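Local coordinates for Thiol:disulfide interchange protein (Proteus mirabilis, PDB 4OD7), which probably introduces disulfide bonds into folding periplasmic proteins as a thioredoxin-family dithiol oxidase of the DsbA subfamily, at residues Y160-N164 with D165-A169. The protein carries 1 engineered substitution. Sequence-based numbering, arbitrary orientation.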
loop_
_atom_site.group_PDB
_atom_site.type_symbol
_atom_site.label_atom_id
_atom_site.label_comp_id
_atom_site.label_asym_id
_atom_site.label_seq_id
_atom_site.Cartn_x
_atom_site.Cartn_y
_atom_site.Cartn_z
ATOM N N TYR A 160 14.324 7.783 0.873
ATOM C CA TYR A 160 14.169 7.637 2.325
ATOM C C TYR A 160 13.128 6.592 2.668
ATOM O O TYR A 160 11.993 6.700 2.236
ATOM C CB TYR A 160 13.740 8.949 2.993
ATOM C CG TYR A 160 14.578 10.179 2.686
ATOM C CD1 TYR A 160 15.902 10.253 3.103
ATOM C CD2 TYR A 160 14.047 11.270 1.987
ATOM C CE1 TYR A 160 16.676 11.375 2.851
ATOM C CE2 TYR A 160 14.821 12.403 1.726
ATOM C CZ TYR A 160 16.142 12.447 2.160
ATOM O OH TYR A 160 16.946 13.553 1.914
ATOM N N LYS A 161 13.514 5.593 3.457
ATOM C CA LYS A 161 12.561 4.607 3.949
ATOM C C LYS A 161 12.087 4.945 5.355
ATOM O O LYS A 161 12.874 5.015 6.307
ATOM C CB LYS A 161 13.166 3.210 3.886
ATOM C CG LYS A 161 12.198 2.114 4.247
ATOM C CD LYS A 161 12.827 0.750 4.156
ATOM C CE LYS A 161 12.864 0.357 2.653
ATOM N NZ LYS A 161 13.272 -1.045 2.328
ATOM N N MET A 162 10.782 5.177 5.469
ATOM C CA MET A 162 10.148 5.395 6.765
ATOM C C MET A 162 10.441 4.307 7.791
ATOM O O MET A 162 10.494 3.130 7.460
ATOM C CB MET A 162 8.643 5.512 6.627
ATOM C CG MET A 162 8.195 6.694 5.867
ATOM S SD MET A 162 8.620 8.260 6.611
ATOM C CE MET A 162 7.660 8.380 8.108
ATOM N N LYS A 163 10.695 4.741 9.016
ATOM C CA LYS A 163 10.866 3.870 10.162
ATOM C C LYS A 163 9.629 3.927 11.040
ATOM O O LYS A 163 9.497 4.818 11.874
ATOM C CB LYS A 163 12.091 4.293 10.947
ATOM C CG LYS A 163 12.706 3.190 11.713
ATOM C CD LYS A 163 14.043 3.604 12.300
ATOM C CE LYS A 163 14.032 3.451 13.821
ATOM N NZ LYS A 163 14.214 2.065 14.279
ATOM N N ASN A 164 8.702 3.005 10.793
ATOM C CA ASN A 164 7.368 3.038 11.402
ATOM C C ASN A 164 7.428 2.889 12.916
ATOM O O ASN A 164 6.520 3.327 13.620
ATOM C CB ASN A 164 6.445 1.990 10.765
ATOM C CG ASN A 164 6.089 2.313 9.305
ATOM O OD1 ASN A 164 6.634 3.222 8.707
ATOM N ND2 ASN A 164 5.215 1.507 8.718
ATOM N N ASP A 165 8.470 2.212 13.390
ATOM C CA ASP A 165 8.694 2.014 14.829
ATOM C C ASP A 165 9.576 3.134 15.364
ATOM O O ASP A 165 10.104 3.045 16.449
ATOM C CB ASP A 165 9.321 0.647 15.117
ATOM C CG ASP A 165 10.787 0.582 14.861
ATOM O OD1 ASP A 165 11.303 1.357 14.107
ATOM O OD2 ASP A 165 11.447 -0.338 15.369
ATOM N N GLY A 166 9.736 4.175 14.575
ATOM C CA GLY A 166 10.583 5.287 14.911
ATOM C C GLY A 166 9.762 6.554 15.086
ATOM O O GLY A 166 10.295 7.616 15.448
ATOM N N ILE A 167 8.466 6.444 14.823
ATOM C CA ILE A 167 7.529 7.527 15.077
ATOM C C ILE A 167 6.852 7.317 16.432
ATOM O O ILE A 167 6.398 6.218 16.731
ATOM C CB ILE A 167 6.475 7.627 13.957
ATOM C CG1 ILE A 167 7.146 8.151 12.705
ATOM C CG2 ILE A 167 5.361 8.575 14.308
ATOM C CD1 ILE A 167 6.406 7.866 11.501
ATOM N N SER A 168 6.874 8.350 17.268
ATOM C CA SER A 168 6.361 8.271 18.630
ATOM C C SER A 168 5.020 9.018 18.762
ATOM O O SER A 168 4.774 10.013 18.079
ATOM C CB SER A 168 7.372 8.831 19.613
ATOM O OG SER A 168 6.911 8.640 20.934
ATOM N N ALA A 169 4.120 8.484 19.578
ATOM C CA ALA A 169 2.792 9.065 19.739
ATOM C C ALA A 169 2.128 8.542 20.987
ATOM O O ALA A 169 2.435 7.454 21.490
ATOM C CB ALA A 169 1.918 8.784 18.532
#
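Met162 and Ile167 meet across a tight turn, the methyl CE of Met162 lying 3.7 Å from CD1 of Ile167, with the two side chains running at a slant to each other. The methionine chain bends at both chi2 (-63°) and chi3 (-68°), and this fold carries its methyl forward to the isoleucine. This is the packed side of the contact: both residues are buried, and both lean on Tyr179 of helix 172-187, while Ile167 also touches Tyr175.

Between them a type I beta turn from Lys163 to Gly166 puts a kink in the chain, which then runs on in roughly its former direction. Gly166 N donates to Lys163 O at 2.8 Å, the bond that closes the turn. Asn164, at the first corner, is tied to the same helix, its OD1 hydrogen-bonded to the hydroxyl of Tyr179 and its backbone O to that of Tyr175.

The looser side is polar. Lys163 NZ forms a salt bridge to Asp165 OD1 at 3.0 Å, on the syn side and 24° out of the carboxylate plane. The lysine extends from the backbone as far as CD, then bends at chi3 and chi4, which brings NZ to the carboxylate; Lys163 CG lies 3.3 Å from the same OD1. Asp165 itself is exposed and packs against the backbone of the bound peptide. The type I turn, flanked by the apolar pair and the salt bridge, joins strand 160-162, which lies between strands 11-13 and 153-156 of the thioredoxin-fold sheet, to the loop before helix 172-187.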